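Local coordinates for PA4485 (Pseudomonas aeruginosa, PDB 4AVR), which probably acts as a lytic transglycosylase of the RlpA family, with a strong preference for naked glycan strands that lack stem peptides, at residues A[18-22]-A[56-60]; A[49-55]-A[75-80]; A[66-70]-A[88-92]. All blocks are in the same frame, centred on the assembly; numbering follows the deposited sequence. Where two conformers were deposited one is given.

Interaction 1 of 3, residues A[18-22]-A[56-60]; sequences TASGE and RINDR
The guanidinium of Arg-56 presents its edge to the carboxylate of Glu-22, whose CD lies in the guanidinium plane; the two planes are turned 54° apart. The salt bridge is end-on: Arg-56 NH2 reaches the syn lone pair of Glu-22 OE1 (3.0 Å), and NH1 reaches Glu-22 OE2 (2.9 Å) from the syn side, tilted out of the carboxylate plane. Asn-58 crosses Glu-22 at about a right angle, and its ND2 comes from above the carboxylate plane to the same OE1 (3.0 Å, N-H...O 167°). Two donors grip OE1 and a third bond holds OE2, which together should fix the rotation of the carboxylate. In this double-psi beta-barrel domain of the RlpA family, the contact fastens the loop between strands 2-8 and 30-32 to the end of strand 52-59. The loop makes a type I turn, Thr-18 to Gly-21, with Ser-20 OG accepting from Glu-22 N in an ST turn. Asn-58 O takes bonds from Ser-20 OG (2.9 Å) and Ser-20 N (3.3 Å). Thr-18 CB packs on Asp-59 CG (3.5 Å). Ala-19 N meets Asp-59 OD1 (2.9 Å) from above its carboxylate plane, while Tyr-9 OH holds Asp-59 OD2.

Interaction 2 of 3, residues A[49-55]-A[75-80]; sequences NRRSVVV and AAEGLG
A Schellman motif ends helix 73-79 at Gly-80, and the turn leading into strand 52-59 docks on it: Asn-49 and Arg-51 meet the helix end, while Val-53 and Val-55 pack along its flank. Asn-49 ND2 donates to Leu-79 O at 2.9 Å and 172°, with the acceptor almost in the amide plane. The amide is held from its other end as well, because OD1 accepts from Arg-51 N in an Asx turn. Asn-46 ND2 is a second donor to Leu-79 O, so side chains of two residues satisfy the Leu-79 carbonyl, just before Gly-80. The Arg-51 chain, bent at chi3 (69°), lays one guanidinium face over the backbone of Gly-78, Leu-79 and Gly-80; Gly-78 O lies over that face, 3.2 Å from Arg-51 NE, at an angle too poor for a hydrogen bond. The same carbonyl is reached by a water that donates to both Gly-78 O (2.8 Å) and Ser-52 O (2.9 Å). Next along the strand, the two methyls of Val-53 divide the work. CG1 lies 3.7 Å from Gly-78 CA, where the lack of a side chain lets the valine sit directly on the helix backbone, and CG2 meets Leu-79 CG at 3.8 Å, the two side chains crossing at about a right angle. Leu-79 starts away from the strand, but its end turns back to meet Val-53. Further along, Val-55 CG1 touches Ala-75 CB at 3.7 Å. The axes of strand segment 52-55 and helix segment 75-79 approach to 7.5 Å and run nearly antiparallel (159°). Val-53 and Val-55, alternate residues of the strand, thus face a short, glycine-ended helix that follows strand 67-71 and packs on the double-psi beta-barrel expected for this family.

Interaction 3 of 3, residues A[66-70]-A[88-92]; sequences GRIID and PVRIE
Val-89, the first residue of 88-92 to touch 66-70, works through one methyl. Its CG2, set between the backbone N and the carbonyl carbon (CG1 is beside N, chi1 -62°), lies 3.9 Å from Ile-68 CG2 and 4.0 Å from Ile-69 CG2, so a single branch is shared by two consecutive isoleucines. The side chain meets Ile-68 at a slant and Ile-69 at about a right angle. Val-44 of strand 41-46 and Ala-6 of strand 2-8 also touch Val-89. Side chains alone make the contact, all four of them buried and aliphatic, which places it in the interior of the double-psi beta-barrel expected for this family. Strands 67-71 and 87-93 are not neighbours in the sheet; their segments 67-70 and 88-92 face each other with axes 8.5 Å apart at a crossing angle of 77°. Arg-90 turns outward and touches Thr-3 of strand 2-8. Ile-91 then points inward again and meets Ile-68 tip to tip, CD1 to CD1 at 3.6 Å. Its CG1 stands between the backbone N and the carbonyl carbon (chi1 68°), which aims the ethyl arm at Ile-68 and gives the other branch a different neighbour: CG2 faces Ile-69 CD1 at a looser 4.3 Å. Ile-68 likewise splits its branches, with CD1 extended to Ile-91 and CG2 turned to Val-89. Val-42 of strand 41-46 lies against Ile-91, as Val-44 does against Ile-69.

Strand 52-59 joins interactions 1 and 2, whose centres lie about 19 Å apart on opposite sides of the chain's centre: its start packs on helix 73-79, its end holds the loop segment 18-22. Interaction 3 lies about 12 Å, centre to centre, from interaction 2 and touches it directly, Val-55 CG2 meeting Ile-69 CD1 at 4.2 Å, so the two apolar contacts adjoin. Between interactions 1 and 3 the centres are about 16 Å apart and the nearest atoms about 4 Å, without touching. Both reach Arg-12 of the second subunit, which forms a salt bridge with Asp-70, hydrogen-bonds Arg-60 O and makes a weak, long ion pair with Asp-59.

Interaction 1 of 3, residues A[18-22]-A[56-60]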
loop_
_atom_site.group_PDB
_atom_site.type_symbol
_atom_site.label_atom_id
_atom_site.label_comp_id
_atom_site.label_asym_id
_atom_site.label_seq_id
_atom_site.Cartn_x
_atom_site.Cartn_y
_atom_site.Cartn_z
ATOM N N THR A 18 -12.846 1.482 -6.472
ATOM C CA THR A 18 -12.249 2.746 -6.840
ATOM C C THR A 18 -13.353 3.718 -7.238
ATOM O O THR A 18 -14.517 3.326 -7.427
ATOM C CB THR A 18 -11.287 2.584 -8.039
ATOM O OG1 THR A 18 -12.032 2.201 -9.199
ATOM C CG2 THR A 18 -10.168 1.577 -7.745
ATOM N N ALA A 19 -12.985 4.979 -7.420
ATOM C CA ALA A 19 -13.953 6.004 -7.835
ATOM C C ALA A 19 -14.544 5.705 -9.217
ATOM O O ALA A 19 -15.673 6.120 -9.502
ATOM C CB ALA A 19 -13.301 7.375 -7.823
ATOM N N SER A 20 -13.801 4.997 -10.076
ATOM C CA SER A 20 -14.289 4.611 -11.412
ATOM C C SER A 20 -15.305 3.497 -11.368
ATOM O O SER A 20 -15.935 3.181 -12.400
ATOM C CB SER A 20 -13.171 4.104 -12.322
ATOM O OG SER A 20 -12.701 2.830 -11.913
ATOM N N GLY A 21 -15.434 2.852 -10.213
ATOM C CA GLY A 21 -16.294 1.695 -10.071
ATOM C C GLY A 21 -15.547 0.390 -10.128
ATOM O O GLY A 21 -16.038 -0.601 -9.608
ATOM N N GLU A 22 -14.375 0.354 -10.755
ATOM C CA GLU A 22 -13.614 -0.896 -10.812
ATOM C C GLU A 22 -13.144 -1.256 -9.422
ATOM O O GLU A 22 -12.731 -0.394 -8.666
ATOM C CB GLU A 22 -12.389 -0.761 -11.708
ATOM C CG GLU A 22 -12.746 -0.490 -13.149
ATOM C CD GLU A 22 -11.573 -0.535 -14.109
ATOM O OE1 GLU A 22 -10.399 -0.643 -13.653
ATOM O OE2 GLU A 22 -11.826 -0.472 -15.331
ATOM N N ARG A 56 -3.394 3.339 -16.615
ATOM C CA ARG A 56 -4.728 3.828 -16.947
ATOM C C ARG A 56 -5.362 4.379 -15.671
ATOM O O ARG A 56 -5.367 3.705 -14.636
ATOM C CB ARG A 56 -5.526 2.612 -17.464
ATOM C CG ARG A 56 -6.984 2.814 -17.775
ATOM C CD ARG A 56 -7.562 1.531 -18.364
ATOM N NE ARG A 56 -7.518 0.354 -17.473
ATOM C CZ ARG A 56 -8.452 0.065 -16.573
ATOM N NH1 ARG A 56 -9.512 0.851 -16.410
ATOM N NH2 ARG A 56 -8.344 -1.029 -15.837
ATOM N N ILE A 57 -5.923 5.590 -15.722
ATOM C CA ILE A 57 -6.514 6.223 -14.547
ATOM C C ILE A 57 -7.880 5.590 -14.241
ATOM O O ILE A 57 -8.762 5.551 -15.103
ATOM C CB ILE A 57 -6.667 7.754 -14.729
ATOM C CG1 ILE A 57 -5.297 8.386 -15.055
ATOM C CG2 ILE A 57 -7.334 8.381 -13.508
ATOM C CD1 ILE A 57 -4.186 8.066 -14.059
ATOM N N ASN A 58 -8.050 5.112 -13.019
ATOM C CA ASN A 58 -9.338 4.552 -12.592
ATOM C C ASN A 58 -9.738 4.947 -11.176
ATOM O O ASN A 58 -10.655 4.357 -10.629
ATOM C CB ASN A 58 -9.388 3.021 -12.785
ATOM C CG ASN A 58 -8.643 2.283 -11.706
ATOM O OD1 ASN A 58 -7.881 2.883 -10.952
ATOM N ND2 ASN A 58 -8.870 0.967 -11.613
ATOM N N ASP A 59 -9.084 5.945 -10.586
ATOM C CA ASP A 59 -9.376 6.297 -9.204
ATOM C C ASP A 59 -8.994 7.744 -8.935
ATOM O O ASP A 59 -8.272 8.363 -9.722
ATOM C CB ASP A 59 -8.627 5.352 -8.247
ATOM C CG ASP A 59 -9.283 5.206 -6.875
ATOM O OD1 ASP A 59 -10.358 5.783 -6.612
ATOM O OD2 ASP A 59 -8.701 4.472 -6.043
ATOM N N ARG A 60 -9.498 8.250 -7.814
ATOM C CA ARG A 60 -9.175 9.560 -7.295
ATOM C C ARG A 60 -8.259 9.426 -6.088
ATOM O O ARG A 60 -7.785 8.344 -5.760
ATOM C CB ARG A 60 -10.475 10.341 -6.996
ATOM C CG ARG A 60 -11.332 10.576 -8.232
ATOM C CD ARG A 60 -10.616 11.444 -9.248
ATOM N NE ARG A 60 -11.374 11.579 -10.485
ATOM C CZ ARG A 60 -10.821 11.651 -11.699
ATOM N NH1 ARG A 60 -9.500 11.609 -11.849
ATOM N NH2 ARG A 60 -11.581 11.745 -12.788
#

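Interaction 2 of 3, residues A[49-55]-A[75-80]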
loop_
_atom_site.group_PDB
_atom_site.type_symbol
_atom_site.label_atom_id
_atom_site.label_comp_id
_atom_site.label_asym_id
_atom_site.label_seq_id
_atom_site.Cartn_x
_atom_site.Cartn_y
_atom_site.Cartn_z
ATOM N N ASN A 49 15.405 6.075 -11.318
ATOM C CA ASN A 49 16.024 5.008 -12.118
ATOM C C ASN A 49 15.729 5.074 -13.611
ATOM O O ASN A 49 16.246 4.263 -14.361
ATOM C CB ASN A 49 15.612 3.657 -11.566
ATOM C CG ASN A 49 14.085 3.465 -11.600
ATOM O OD1 ASN A 49 13.385 4.080 -12.346
ATOM N ND2 ASN A 49 13.619 2.563 -10.713
ATOM N N ARG A 50 14.914 6.031 -14.028
ATOM C CA ARG A 50 14.531 6.217 -15.437
ATOM C C ARG A 50 13.677 5.106 -16.039
ATOM O O ARG A 50 13.409 5.093 -17.253
ATOM C CB ARG A 50 15.762 6.449 -16.346
ATOM C CG ARG A 50 16.711 7.549 -15.969
ATOM C CD ARG A 50 15.986 8.824 -16.083
ATOM N NE ARG A 50 15.821 9.277 -17.467
ATOM C CZ ARG A 50 15.345 10.483 -17.741
ATOM N NH1 ARG A 50 15.092 11.351 -16.728
ATOM N NH2 ARG A 50 15.143 10.824 -18.997
ATOM N N ARG A 51 13.159 4.219 -15.186
ATOM C CA ARG A 51 12.204 3.216 -15.648
ATOM C C ARG A 51 10.850 3.857 -15.883
ATOM O O ARG A 51 10.477 4.801 -15.189
ATOM C CB ARG A 51 12.081 2.096 -14.639
ATOM C CG ARG A 51 13.403 1.361 -14.467
ATOM C CD ARG A 51 13.305 0.164 -13.557
ATOM N NE ARG A 51 12.524 -0.886 -14.166
ATOM C CZ ARG A 51 12.220 -2.026 -13.562
ATOM N NH1 ARG A 51 12.631 -2.253 -12.322
ATOM N NH2 ARG A 51 11.490 -2.930 -14.195
ATOM N N SER A 52 10.111 3.350 -16.860
ATOM C CA SER A 52 8.806 3.907 -17.188
ATOM C C SER A 52 7.782 2.824 -17.452
ATOM O O SER A 52 8.107 1.711 -17.867
ATOM C CB SER A 52 8.889 4.845 -18.388
ATOM O OG SER A 52 9.159 4.164 -19.582
ATOM N N VAL A 53 6.530 3.174 -17.166
ATOM C CA VAL A 53 5.367 2.331 -17.453
ATOM C C VAL A 53 4.237 3.213 -17.954
ATOM O O VAL A 53 4.283 4.432 -17.802
ATOM C CB VAL A 53 4.872 1.554 -16.214
ATOM C CG1 VAL A 53 5.965 0.652 -15.655
ATOM C CG2 VAL A 53 4.341 2.483 -15.153
ATOM N N VAL A 54 3.217 2.584 -18.536
ATOM C CA VAL A 54 1.972 3.271 -18.886
ATOM C C VAL A 54 0.860 2.709 -18.009
ATOM O O VAL A 54 0.686 1.485 -17.908
ATOM C CB VAL A 54 1.641 3.108 -20.372
ATOM C CG1 VAL A 54 0.302 3.756 -20.690
ATOM C CG2 VAL A 54 2.737 3.730 -21.224
ATOM N N VAL A 55 0.143 3.610 -17.351
ATOM C CA VAL A 55 -1.002 3.243 -16.518
ATOM C C VAL A 55 -2.266 3.904 -17.039
ATOM O O VAL A 55 -2.220 4.864 -17.809
ATOM C CB VAL A 55 -0.782 3.628 -15.039
ATOM C CG1 VAL A 55 0.363 2.824 -14.425
ATOM C CG2 VAL A 55 -0.568 5.134 -14.887
ATOM N N ALA A 75 2.301 -1.902 -11.433
ATOM C CA ALA A 75 2.953 -0.717 -11.993
ATOM C C ALA A 75 4.188 -0.340 -11.172
ATOM O O ALA A 75 5.216 0.058 -11.732
ATOM C CB ALA A 75 1.974 0.445 -12.069
ATOM N N ALA A 76 4.088 -0.443 -9.853
ATOM C CA ALA A 76 5.223 -0.151 -8.981
ATOM C C ALA A 76 6.397 -1.079 -9.254
ATOM O O ALA A 76 7.557 -0.660 -9.227
ATOM C CB ALA A 76 4.819 -0.228 -7.537
ATOM N N GLU A 77 6.108 -2.346 -9.539
ATOM C CA GLU A 77 7.161 -3.285 -9.958
ATOM C C GLU A 77 7.842 -2.816 -11.238
ATOM O O GLU A 77 9.071 -2.813 -11.329
ATOM C CB GLU A 77 6.588 -4.697 -10.145
ATOM C CG GLU A 77 6.150 -5.325 -8.834
ATOM C CD GLU A 77 5.365 -6.603 -8.962
ATOM O OE1 GLU A 77 4.669 -6.842 -9.961
ATOM O OE2 GLU A 77 5.303 -7.337 -7.953
ATOM N N GLY A 78 7.050 -2.410 -12.229
ATOM C CA GLY A 78 7.608 -1.916 -13.486
ATOM C C GLY A 78 8.441 -0.650 -13.305
ATOM O O GLY A 78 9.382 -0.422 -14.048
ATOM N N LEU A 79 8.083 0.152 -12.302
ATOM C CA LEU A 79 8.809 1.386 -11.983
ATOM C C LEU A 79 10.005 1.160 -11.065
ATOM O O LEU A 79 10.763 2.091 -10.808
ATOM C CB LEU A 79 7.849 2.395 -11.363
ATOM C CG LEU A 79 6.827 2.992 -12.325
ATOM C CD1 LEU A 79 5.688 3.644 -11.553
ATOM C CD2 LEU A 79 7.478 3.997 -13.259
ATOM N N GLY A 80 10.189 -0.057 -10.567
ATOM C CA GLY A 80 11.269 -0.341 -9.631
ATOM C C GLY A 80 11.158 0.384 -8.306
ATOM O O GLY A 80 12.170 0.740 -7.701
HETATM O O HOH W 1 15.362 0.692 -8.596
HETATM O O HOH W 2 9.483 -0.563 -16.838
#

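Interaction 3 of 3, residues A[66-70]-A[88-92]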
loop_
_atom_site.group_PDB
_atom_site.type_symbol
_atom_site.label_atom_id
_atom_site.label_comp_id
_atom_site.label_asym_id
_atom_site.label_seq_id
_atom_site.Cartn_x
_atom_site.Cartn_y
_atom_site.Cartn_z
ATOM N N GLY A 66 1.844 17.371 -2.837
ATOM C CA GLY A 66 3.119 16.891 -3.327
ATOM C C GLY A 66 3.083 15.515 -3.958
ATOM O O GLY A 66 4.036 15.135 -4.634
ATOM N N ARG A 67 1.999 14.773 -3.722
ATOM C CA ARG A 67 1.812 13.444 -4.309
ATOM C C ARG A 67 0.923 13.610 -5.539
ATOM O O ARG A 67 -0.179 14.138 -5.439
ATOM C CB ARG A 67 1.216 12.469 -3.268
ATOM C CG ARG A 67 1.240 10.985 -3.683
ATOM C CD ARG A 67 1.000 10.042 -2.510
ATOM N NE ARG A 67 1.946 10.268 -1.423
ATOM C CZ ARG A 67 1.672 10.119 -0.126
ATOM N NH1 ARG A 67 0.455 9.756 0.283
ATOM N NH2 ARG A 67 2.619 10.400 0.769
ATOM N N ILE A 68 1.406 13.157 -6.703
ATOM C CA ILE A 68 0.717 13.363 -7.970
ATOM C C ILE A 68 -0.030 12.132 -8.473
ATOM O O ILE A 68 -1.014 12.281 -9.190
ATOM C CB ILE A 68 1.721 13.883 -9.041
ATOM C CG1 ILE A 68 0.988 14.484 -10.243
ATOM C CG2 ILE A 68 2.728 12.828 -9.474
ATOM C CD1 ILE A 68 1.913 15.238 -11.179
ATOM N N ILE A 69 0.424 10.932 -8.125
ATOM C CA ILE A 69 -0.188 9.719 -8.665
ATOM C C ILE A 69 0.042 8.572 -7.703
ATOM O O ILE A 69 1.077 8.507 -7.058
ATOM C CB ILE A 69 0.371 9.426 -10.080
ATOM C CG1 ILE A 69 -0.484 8.427 -10.863
ATOM C CG2 ILE A 69 1.846 9.030 -10.046
ATOM C CD1 ILE A 69 -0.201 8.431 -12.352
ATOM N N ASP A 70 -0.947 7.685 -7.588
ATOM C CA ASP A 70 -0.818 6.442 -6.836
ATOM C C ASP A 70 -1.021 5.295 -7.808
ATOM O O ASP A 70 -2.032 5.272 -8.495
ATOM C CB ASP A 70 -1.884 6.346 -5.734
ATOM C CG ASP A 70 -1.868 7.530 -4.761
ATOM O OD1 ASP A 70 -0.803 8.145 -4.525
ATOM O OD2 ASP A 70 -2.945 7.850 -4.226
ATOM N N PRO A 88 10.069 10.122 -6.918
ATOM C CA PRO A 88 9.723 11.250 -7.779
ATOM C C PRO A 88 9.461 10.746 -9.185
ATOM O O PRO A 88 10.247 9.952 -9.714
ATOM C CB PRO A 88 10.989 12.114 -7.735
ATOM C CG PRO A 88 12.100 11.120 -7.526
ATOM C CD PRO A 88 11.525 10.009 -6.690
ATOM N N VAL A 89 8.382 11.215 -9.806
ATOM C CA VAL A 89 8.033 10.798 -11.141
ATOM C C VAL A 89 7.707 11.984 -12.032
ATOM O O VAL A 89 7.248 13.034 -11.592
ATOM C CB VAL A 89 6.835 9.800 -11.187
ATOM C CG1 VAL A 89 7.175 8.516 -10.455
ATOM C CG2 VAL A 89 5.561 10.427 -10.652
ATOM N N ARG A 90 7.939 11.761 -13.319
ATOM C CA ARG A 90 7.343 12.579 -14.377
ATOM C C ARG A 90 6.107 11.827 -14.874
ATOM O O ARG A 90 6.115 10.592 -14.953
ATOM C CB ARG A 90 8.317 12.741 -15.556
ATOM C CG ARG A 90 8.146 14.037 -16.337
ATOM C CD ARG A 90 8.804 15.173 -15.589
ATOM N NE ARG A 90 8.697 16.485 -16.220
ATOM C CZ ARG A 90 9.436 16.904 -17.241
ATOM N NH1 ARG A 90 10.325 16.109 -17.814
ATOM N NH2 ARG A 90 9.283 18.149 -17.693
ATOM N N ILE A 91 5.048 12.559 -15.178
ATOM C CA ILE A 91 3.889 11.983 -15.842
ATOM C C ILE A 91 3.592 12.739 -17.121
ATOM O O ILE A 91 3.801 13.951 -17.228
ATOM C CB ILE A 91 2.635 11.910 -14.938
ATOM C CG1 ILE A 91 2.067 13.284 -14.585
ATOM C CG2 ILE A 91 2.935 11.091 -13.691
ATOM C CD1 ILE A 91 0.708 13.218 -13.904
ATOM N N GLU A 92 3.107 12.002 -18.110
ATOM C CA GLU A 92 2.690 12.586 -19.363
ATOM C C GLU A 92 1.424 11.896 -19.830
ATOM O O GLU A 92 1.427 10.690 -20.053
ATOM C CB GLU A 92 3.781 12.406 -20.406
ATOM C CG GLU A 92 3.434 13.055 -21.730
ATOM C CD GLU A 92 4.425 12.754 -22.834
ATOM O OE1 GLU A 92 5.479 12.144 -22.575
ATOM O OE2 GLU A 92 4.153 13.140 -23.983
#